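Oxalate--CoA ligase (Arabidopsis thaliana, PDB 5IE2) is a two-domain AMP-binding enzyme of the ANL superfamily, with a large N-terminal part and a small C-terminal domain, modelled here with adenosine-5'-triphosphate. Local coordinates at residues 58-63 / 105-110; 90-95 / 117-122; 127-132 / 141-146. All coordinates share one frame; numbering follows the deposited sequence. Where two conformers were deposited one is given.

Overall arrangement
The three contacts belong to one corner of the N-terminal part, built round a mixed sheet ordered 82-85, 58-61, 104-110, 127-132, 141-142. Contact 1 joins two parallel central strands, and contact 3 closes the sheet's end with a hairpin; their centres lie about 11 Å apart. T109 OG1 and H128 NE2, 2.9 Å apart, tie them side chain to side chain. Contact 2 packs helices 92-101 and 115-123 over the side of the sheet carrying A60 and L107, also touching T62, its centre about 11 Å from that of contact 1 and about 18 Å from that of contact 3. The ATP pocket draws its residues from between 170 and 500, so none of these segments lines it.

Contact 1: residues 58-63 / 105-110; sequences VVALTF and KLLLTS
Two neighbouring parallel strands of an alpha/beta sheet meet here, V58-L61 and L106-S110, their axes diverging by 28°. The pairing is read from the donors. A60 N gives to L106 O at 2.8 Å, nearly along the C=O axis but bent at the hydrogen, 151°. A60 then returns a bond through its own carbonyl, which takes L108 N at 2.8 Å. L108 O closes the next step by accepting from T62 N over 3.0 Å. Both backbone polar groups of A60 are thus satisfied by this one neighbour. At the start of the ladder the regular pattern slips: V58 O is used by K105 N, 2.9 Å and almost straight at 172°, and the buried L106 N has no partner in the model. At the other end water stands in for a direct rung, since the water that donates to T62 O at 2.5 Å also accepts from S110 N at 2.8 Å.

None of the hydroxyls bonds directly across the two segments. T62 OG1 bonds to L86 O, S110 OG to E112 and the G113 amide, and T109 OG1 donates to its neighbour's carbonyl, S110 O, while also bonding to H128 NE2 of the next strand. Apolar packing follows the alternation of faces: V59, L61, L106 and L108 share the side on which helix 67-78 covers V59 and L61, whereas A60 and L107 point to the other. F63 has CG anti to its carbonyl carbon, which puts the ring against 108-110 with T109 CA over one face, offset toward the rim. V59 crosses L108 obliquely, its CG1 meeting L108 CD1 at 3.6 Å.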
loop_
_atom_site.group_PDB
_atom_site.type_symbol
_atom_site.label_atom_id
_atom_site.label_comp_id
_atom_site.label_asym_id
_atom_site.label_seq_id
_atom_site.Cartn_x
_atom_site.Cartn_y
_atom_site.Cartn_z
ATOM N N VAL A 58 -4.074 20.807 -8.185
ATOM C CA VAL A 58 -3.260 19.603 -7.853
ATOM C C VAL A 58 -1.871 20.043 -7.414
ATOM O O VAL A 58 -1.250 20.876 -8.084
ATOM C CB VAL A 58 -3.146 18.634 -9.048
ATOM C CG1 VAL A 58 -2.218 17.446 -8.700
ATOM C CG2 VAL A 58 -4.587 18.121 -9.423
ATOM N N VAL A 59 -1.406 19.540 -6.269
ATOM C CA VAL A 59 -0.072 19.878 -5.773
ATOM C C VAL A 59 0.739 18.575 -5.712
ATOM O O VAL A 59 0.330 17.635 -5.062
ATOM C CB VAL A 59 -0.129 20.522 -4.385
ATOM C CG1 VAL A 59 1.301 20.751 -3.805
ATOM C CG2 VAL A 59 -0.925 21.839 -4.390
ATOM N N ALA A 60 1.865 18.523 -6.394
ATOM C CA ALA A 60 2.725 17.321 -6.374
ATOM C C ALA A 60 3.645 17.386 -5.169
ATOM O O ALA A 60 4.055 18.476 -4.749
ATOM C CB ALA A 60 3.570 17.205 -7.699
ATOM N N LEU A 61 3.885 16.226 -4.550
ATOM C CA LEU A 61 4.797 16.160 -3.386
ATOM C C LEU A 61 5.872 15.113 -3.670
ATOM O O LEU A 61 5.536 13.990 -4.084
ATOM C CB LEU A 61 4.053 15.766 -2.106
ATOM C CG LEU A 61 2.980 16.779 -1.704
ATOM C CD1 LEU A 61 1.654 16.277 -2.192
ATOM C CD2 LEU A 61 2.971 16.974 -0.200
ATOM N N THR A 62 7.149 15.427 -3.462
ATOM C CA THR A 62 8.092 14.304 -3.506
ATOM C C THR A 62 9.076 14.441 -2.338
ATOM O O THR A 62 9.835 15.430 -2.209
ATOM C CB THR A 62 8.793 14.177 -4.880
ATOM O OG1 THR A 62 9.561 12.955 -4.893
ATOM C CG2 THR A 62 9.683 15.379 -5.186
ATOM N N PHE A 63 8.965 13.466 -1.437
ATOM C CA PHE A 63 9.682 13.445 -0.151
ATOM C C PHE A 63 10.051 12.001 0.164
ATOM O O PHE A 63 9.334 11.089 -0.255
ATOM C CB PHE A 63 8.777 13.931 0.990
ATOM C CG PHE A 63 8.437 15.431 0.978
ATOM C CD1 PHE A 63 9.056 16.302 1.879
ATOM C CD2 PHE A 63 7.372 15.922 0.199
ATOM C CE1 PHE A 63 8.703 17.666 1.914
ATOM C CE2 PHE A 63 7.009 17.289 0.210
ATOM C CZ PHE A 63 7.650 18.168 1.097
ATOM N N LYS A 105 0.165 21.971 -10.335
ATOM C CA LYS A 105 0.362 23.426 -10.393
ATOM C C LYS A 105 1.467 23.882 -9.449
ATOM O O LYS A 105 1.867 25.036 -9.460
ATOM C CB LYS A 105 -0.942 24.172 -10.033
ATOM C CG LYS A 105 -1.850 24.415 -11.249
ATOM C CD LYS A 105 -3.332 24.522 -10.884
ATOM C CE LYS A 105 -4.215 24.476 -12.157
ATOM N NZ LYS A 105 -3.651 25.294 -13.282
ATOM N N LEU A 106 1.936 22.987 -8.603
ATOM C CA LEU A 106 2.971 23.306 -7.601
ATOM C C LEU A 106 3.714 22.001 -7.246
ATOM O O LEU A 106 3.083 20.933 -7.146
ATOM C CB LEU A 106 2.325 23.938 -6.334
ATOM C CG LEU A 106 3.217 24.129 -5.105
ATOM C CD1 LEU A 106 4.304 25.159 -5.382
ATOM C CD2 LEU A 106 2.412 24.487 -3.838
ATOM N N LEU A 107 5.016 22.085 -7.035
ATOM C CA LEU A 107 5.833 20.952 -6.589
ATOM C C LEU A 107 6.366 21.264 -5.203
ATOM O O LEU A 107 7.050 22.274 -5.021
ATOM C CB LEU A 107 7.020 20.709 -7.538
ATOM C CG LEU A 107 8.024 19.674 -7.005
ATOM C CD1 LEU A 107 7.381 18.280 -6.888
ATOM C CD2 LEU A 107 9.256 19.649 -7.949
ATOM N N LEU A 108 6.056 20.422 -4.209
ATOM C CA LEU A 108 6.662 20.567 -2.876
ATOM C C LEU A 108 7.752 19.524 -2.656
ATOM O O LEU A 108 7.586 18.346 -3.033
ATOM C CB LEU A 108 5.599 20.383 -1.769
ATOM C CG LEU A 108 4.434 21.377 -1.807
ATOM C CD1 LEU A 108 3.352 20.865 -0.848
ATOM C CD2 LEU A 108 5.028 22.693 -1.294
ATOM N N THR A 109 8.860 19.951 -2.032
ATOM C CA THR A 109 9.930 19.048 -1.631
ATOM C C THR A 109 10.476 19.494 -0.286
ATOM O O THR A 109 10.103 20.563 0.209
ATOM C CB THR A 109 11.152 19.033 -2.643
ATOM O OG1 THR A 109 11.850 20.275 -2.519
ATOM C CG2 THR A 109 10.733 18.871 -4.120
ATOM N N SER A 110 11.402 18.711 0.267
ATOM C CA SER A 110 12.158 19.148 1.417
ATOM C C SER A 110 13.102 20.267 1.015
ATOM O O SER A 110 13.289 20.573 -0.159
ATOM C CB SER A 110 12.988 18.002 2.035
ATOM O OG SER A 110 14.068 17.709 1.144
HETATM O O HOH W 1 11.805 16.140 -0.788
#

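Contact 2: residues 90-95 / 117-122; sequences YTAEEF and AQEAAS
The F95 ring is sandwiched between two aliphatic carbons. On one face A117 CB stands 3.5 Å from the ring centroid, only 5° off the normal, a CH-pi contact over the centre. The opposite face carries Y90 CB, 3.5 Å above the plane but shifted toward the rim, while the Y90 ring itself leads away to stack with Y98. T62, near the end of segment 58-63, touches the ring at CZ, so F95 joins helix 92-101 to the sheet as well as to helix 115-123.

Beyond the ring, this helix-helix packing in the alpha/beta domain rests on alanines. A120 CB rests against the first turn, touching F95 CB at 3.6 Å and the carbonyl oxygen A92 O at 3.5 Å. Further out, the extended side chain of E119, its CG anti to the backbone N, lays its carboxylate against A92 CB, with OE2 3.6 Å from that methyl.

The turn that presents A92 and F95 is fixed by a capping box. E94 N donates to T91 OG1 at 3.1 Å, and T91 N donates back to E94 OE1 at 2.8 Å, striking the anti lone pair on a nearly straight 172° path. On the other helix, A117 N is bonded to N114 OD1.

Between the segments themselves the contact is wholly van der Waals and CH-pi, its polar bonds being spent within each helix start. E93 OE2 and E119 OE2 are 5.1 Å apart; if both are ionised they would probably repel mildly, so the join owes its hold to packing, not charge.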
loop_
_atom_site.group_PDB
_atom_site.type_symbol
_atom_site.label_atom_id
_atom_site.label_comp_id
_atom_site.label_asym_id
_atom_site.label_seq_id
_atom_site.Cartn_x
_atom_site.Cartn_y
_atom_site.Cartn_z
ATOM N N TYR A 90 12.159 8.759 -9.166
ATOM C CA TYR A 90 11.886 8.944 -10.585
ATOM C C TYR A 90 13.011 9.719 -11.302
ATOM O O TYR A 90 13.651 10.601 -10.704
ATOM C CB TYR A 90 10.561 9.709 -10.784
ATOM C CG TYR A 90 9.285 8.889 -10.619
ATOM C CD1 TYR A 90 9.231 7.540 -10.941
ATOM C CD2 TYR A 90 8.112 9.488 -10.134
ATOM C CE1 TYR A 90 8.041 6.802 -10.813
ATOM C CE2 TYR A 90 6.959 8.761 -9.982
ATOM C CZ TYR A 90 6.911 7.421 -10.339
ATOM O OH TYR A 90 5.731 6.699 -10.182
ATOM N N THR A 91 13.196 9.406 -12.583
ATOM C CA THR A 91 14.083 10.201 -13.430
ATOM C C THR A 91 13.417 11.521 -13.779
ATOM O O THR A 91 12.201 11.669 -13.607
ATOM C CB THR A 91 14.411 9.484 -14.709
ATOM O OG1 THR A 91 13.210 9.387 -15.502
ATOM C CG2 THR A 91 15.002 8.104 -14.418
ATOM N N ALA A 92 14.187 12.476 -14.301
ATOM C CA ALA A 92 13.601 13.751 -14.694
ATOM C C ALA A 92 12.499 13.519 -15.751
ATOM O O ALA A 92 11.481 14.219 -15.759
ATOM C CB ALA A 92 14.673 14.710 -15.234
ATOM N N GLU A 93 12.691 12.535 -16.642
ATOM C CA GLU A 93 11.708 12.255 -17.696
ATOM C C GLU A 93 10.397 11.716 -17.117
ATOM O O GLU A 93 9.270 12.073 -17.567
ATOM C CB GLU A 93 12.273 11.245 -18.732
ATOM C CG GLU A 93 13.710 11.589 -19.277
ATOM C CD GLU A 93 14.837 11.575 -18.219
ATOM O OE1 GLU A 93 14.799 10.743 -17.311
ATOM O OE2 GLU A 93 15.761 12.408 -18.283
ATOM N N GLU A 94 10.549 10.830 -16.134
ATOM C CA GLU A 94 9.381 10.276 -15.426
ATOM C C GLU A 94 8.649 11.378 -14.684
ATOM O O GLU A 94 7.419 11.497 -14.774
ATOM C CB GLU A 94 9.801 9.180 -14.476
ATOM C CG GLU A 94 10.361 7.947 -15.229
ATOM C CD GLU A 94 10.944 6.881 -14.307
ATOM O OE1 GLU A 94 11.772 7.188 -13.429
ATOM O OE2 GLU A 94 10.525 5.717 -14.430
ATOM N N PHE A 95 9.395 12.202 -13.959
ATOM C CA PHE A 95 8.762 13.329 -13.264
ATOM C C PHE A 95 8.034 14.257 -14.219
ATOM O O PHE A 95 6.937 14.727 -13.905
ATOM C CB PHE A 95 9.771 14.140 -12.472
ATOM C CG PHE A 95 10.040 13.612 -11.080
ATOM C CD1 PHE A 95 9.025 13.536 -10.128
ATOM C CD2 PHE A 95 11.348 13.235 -10.709
ATOM C CE1 PHE A 95 9.294 13.084 -8.807
ATOM C CE2 PHE A 95 11.617 12.806 -9.407
ATOM C CZ PHE A 95 10.586 12.704 -8.463
ATOM N N ALA A 117 13.186 16.062 -9.937
ATOM C CA ALA A 117 11.832 16.606 -9.898
ATOM C C ALA A 117 11.894 18.095 -10.161
ATOM O O ALA A 117 11.078 18.635 -10.902
ATOM C CB ALA A 117 11.131 16.322 -8.547
ATOM N N GLN A 118 12.893 18.752 -9.599
ATOM C CA GLN A 118 13.053 20.199 -9.819
ATOM C C GLN A 118 13.355 20.551 -11.275
ATOM O O GLN A 118 12.889 21.575 -11.805
ATOM C CB GLN A 118 14.159 20.743 -8.921
ATOM C CG GLN A 118 13.707 20.846 -7.475
ATOM C CD GLN A 118 14.829 21.175 -6.511
ATOM O OE1 GLN A 118 15.095 20.421 -5.580
ATOM N NE2 GLN A 118 15.495 22.295 -6.732
ATOM N N GLU A 119 14.149 19.706 -11.913
ATOM C CA GLU A 119 14.479 19.836 -13.352
ATOM C C GLU A 119 13.199 19.736 -14.190
ATOM O O GLU A 119 12.912 20.586 -15.081
ATOM C CB GLU A 119 15.478 18.749 -13.758
ATOM C CG GLU A 119 15.915 18.777 -15.236
ATOM C CD GLU A 119 16.827 17.583 -15.623
ATOM O OE1 GLU A 119 17.567 17.087 -14.741
ATOM O OE2 GLU A 119 16.797 17.146 -16.810
ATOM N N ALA A 120 12.411 18.697 -13.899
ATOM C CA ALA A 120 11.127 18.523 -14.615
ATOM C C ALA A 120 10.152 19.709 -14.372
ATOM O O ALA A 120 9.496 20.187 -15.301
ATOM C CB ALA A 120 10.447 17.191 -14.197
ATOM N N ALA A 121 10.053 20.170 -13.120
ATOM C CA ALA A 121 9.118 21.257 -12.782
ATOM C C ALA A 121 9.567 22.541 -13.506
ATOM O O ALA A 121 8.742 23.267 -14.050
ATOM C CB ALA A 121 9.039 21.472 -11.241
ATOM N N SER A 122 10.870 22.803 -13.533
ATOM C CA SER A 122 11.367 23.973 -14.242
ATOM C C SER A 122 11.051 23.901 -15.739
ATOM O O SER A 122 10.619 24.901 -16.332
ATOM C CB SER A 122 12.870 24.123 -14.032
ATOM O OG SER A 122 13.347 25.229 -14.763
#

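Contact 3: residues 127-132 / 141-146; sequences SHVTAT and VLSVAD
S143 OG is the best-held polar atom, gripped by two hydrogen bonds. Set in the crowded position between its own N and carbonyl carbon, it accepts from T130 N at 2.9 Å with a nearly straight angle of 171°. Water 2 is its second partner, 2.8 Å from S143 OG, and donates in turn to H128 O. V129 CA lies close by, 3.4 Å from S143 OG.

These bonds extend a beta hairpin in which 141-142 forms the outermost strand of the sheet beside 127-132. T132 and V141 make the hydrogen-bonded antiparallel pair: T132 N donates to V141 O at 2.9 Å, bent to 148° at the hydrogen, and V141 N to T132 O at 2.8 Å and 169°. V141 O is a second doubly held acceptor, since water 3 donates to it, also at 2.9 Å. That water is hydrogen-bonded to the hydroxyls T130 OG1 and T132 OG1 as well, bridging them to V141 O. A131 and L142 follow as the non-hydrogen-bonded pair. Their side chains share the inner side, where L142 CD2 lies 3.7 Å from A131 CB, and both residues rest on M72 of helix 67-78. V129 CG1 meets the same L142 CD2.

Further along, the second strand leaves beta geometry at S143, yet the pairing is carried on, with S143 N still donating to T130 O, 3.1 Å away.

The chemistry is that of an edge finished with substitutes. Where backbone pairing lapses, a serine hydroxyl takes the T130 amide and one water the carbonyl of H128, while the inner side is packed with aliphatic carbon from V129 CG1, A131 CB and L142 CD2; T130 N and H128 O are thus satisfied without a full-length partner strand.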
loop_
_atom_site.group_PDB
_atom_site.type_symbol
_atom_site.label_atom_id
_atom_site.label_comp_id
_atom_site.label_asym_id
_atom_site.label_seq_id
_atom_site.Cartn_x
_atom_site.Cartn_y
_atom_site.Cartn_z
ATOM N N SER A 127 5.823 26.007 -10.352
ATOM C CA SER A 127 6.500 26.524 -9.165
ATOM C C SER A 127 7.012 25.424 -8.226
ATOM O O SER A 127 6.392 24.383 -8.059
ATOM C CB SER A 127 5.563 27.434 -8.378
ATOM O OG SER A 127 4.991 28.403 -9.232
ATOM N N HIS A 128 8.150 25.684 -7.608
ATOM C CA HIS A 128 8.754 24.754 -6.675
ATOM C C HIS A 128 8.881 25.455 -5.340
ATOM O O HIS A 128 9.393 26.568 -5.273
ATOM C CB HIS A 128 10.126 24.295 -7.188
ATOM C CG HIS A 128 10.929 23.577 -6.160
ATOM N ND1 HIS A 128 12.158 24.022 -5.717
ATOM C CD2 HIS A 128 10.630 22.478 -5.418
ATOM C CE1 HIS A 128 12.597 23.209 -4.768
ATOM N NE2 HIS A 128 11.692 22.255 -4.576
ATOM N N VAL A 129 8.379 24.815 -4.281
ATOM C CA VAL A 129 8.468 25.345 -2.928
ATOM C C VAL A 129 8.988 24.281 -1.991
ATOM O O VAL A 129 8.643 23.103 -2.124
ATOM C CB VAL A 129 7.058 25.830 -2.443
ATOM C CG1 VAL A 129 7.051 26.165 -0.930
ATOM C CG2 VAL A 129 6.643 27.025 -3.310
ATOM N N THR A 130 9.830 24.668 -1.050
ATOM C CA THR A 130 10.375 23.711 -0.118
ATOM C C THR A 130 9.677 23.864 1.229
ATOM O O THR A 130 9.139 24.929 1.553
ATOM C CB THR A 130 11.879 23.872 0.093
ATOM O OG1 THR A 130 12.160 25.136 0.723
ATOM C CG2 THR A 130 12.631 23.760 -1.228
ATOM N N ALA A 131 9.687 22.785 1.987
ATOM C CA ALA A 131 9.042 22.722 3.301
ATOM C C ALA A 131 10.002 22.182 4.347
ATOM O O ALA A 131 10.624 21.117 4.145
ATOM C CB ALA A 131 7.744 21.824 3.204
ATOM N N THR A 132 10.101 22.873 5.498
ATOM C CA THR A 132 11.010 22.457 6.567
ATOM C C THR A 132 10.411 22.659 7.960
ATOM O O THR A 132 9.928 23.738 8.244
ATOM C CB THR A 132 12.332 23.256 6.566
ATOM O OG1 THR A 132 12.829 23.319 5.236
ATOM C CG2 THR A 132 13.334 22.569 7.461
ATOM N N VAL A 141 8.241 25.890 7.884
ATOM C CA VAL A 141 8.746 26.971 7.023
ATOM C C VAL A 141 8.589 26.632 5.572
ATOM O O VAL A 141 9.178 25.638 5.143
ATOM C CB VAL A 141 10.240 27.222 7.241
ATOM C CG1 VAL A 141 10.730 28.351 6.312
ATOM C CG2 VAL A 141 10.511 27.515 8.743
ATOM N N LEU A 142 7.846 27.458 4.840
ATOM C CA LEU A 142 7.697 27.296 3.394
ATOM C C LEU A 142 8.470 28.371 2.662
ATOM O O LEU A 142 8.457 29.522 3.090
ATOM C CB LEU A 142 6.239 27.368 2.989
ATOM C CG LEU A 142 5.417 26.150 3.439
ATOM C CD1 LEU A 142 3.936 26.544 3.284
ATOM C CD2 LEU A 142 5.715 24.879 2.572
ATOM N N SER A 143 9.098 28.021 1.546
ATOM C CA SER A 143 9.950 28.971 0.823
ATOM C C SER A 143 9.141 29.876 -0.108
ATOM O O SER A 143 9.549 30.163 -1.215
ATOM C CB SER A 143 10.992 28.231 0.020
ATOM O OG SER A 143 10.373 27.520 -1.050
ATOM N N VAL A 144 7.933 30.217 0.271
ATOM C CA VAL A 144 7.171 31.160 -0.522
ATOM C C VAL A 144 7.069 32.448 0.296
ATOM O O VAL A 144 6.944 32.405 1.516
ATOM C CB VAL A 144 5.781 30.578 -0.918
ATOM C CG1 VAL A 144 4.908 30.360 0.305
ATOM C CG2 VAL A 144 5.104 31.478 -1.936
ATOM N N ALA A 145 7.184 33.590 -0.371
ATOM C CA ALA A 145 7.159 34.888 0.312
ATOM C C ALA A 145 5.844 35.144 1.043
ATOM O O ALA A 145 4.798 34.694 0.593
ATOM C CB ALA A 145 7.407 36.013 -0.703
ATOM N N ASP A 146 5.898 35.866 2.162
ATOM C CA ASP A 146 4.691 36.394 2.792
ATOM C C ASP A 146 4.106 37.535 1.942
ATOM O O ASP A 146 2.903 37.567 1.643
ATOM C CB ASP A 146 4.987 36.882 4.208
ATOM C CG ASP A 146 3.728 37.293 4.964
ATOM O OD1 ASP A 146 2.612 37.230 4.395
ATOM O OD2 ASP A 146 3.856 37.710 6.135
HETATM O O HOH W 2 10.493 28.408 -3.733
HETATM O O HOH W 3 11.527 25.544 3.478
#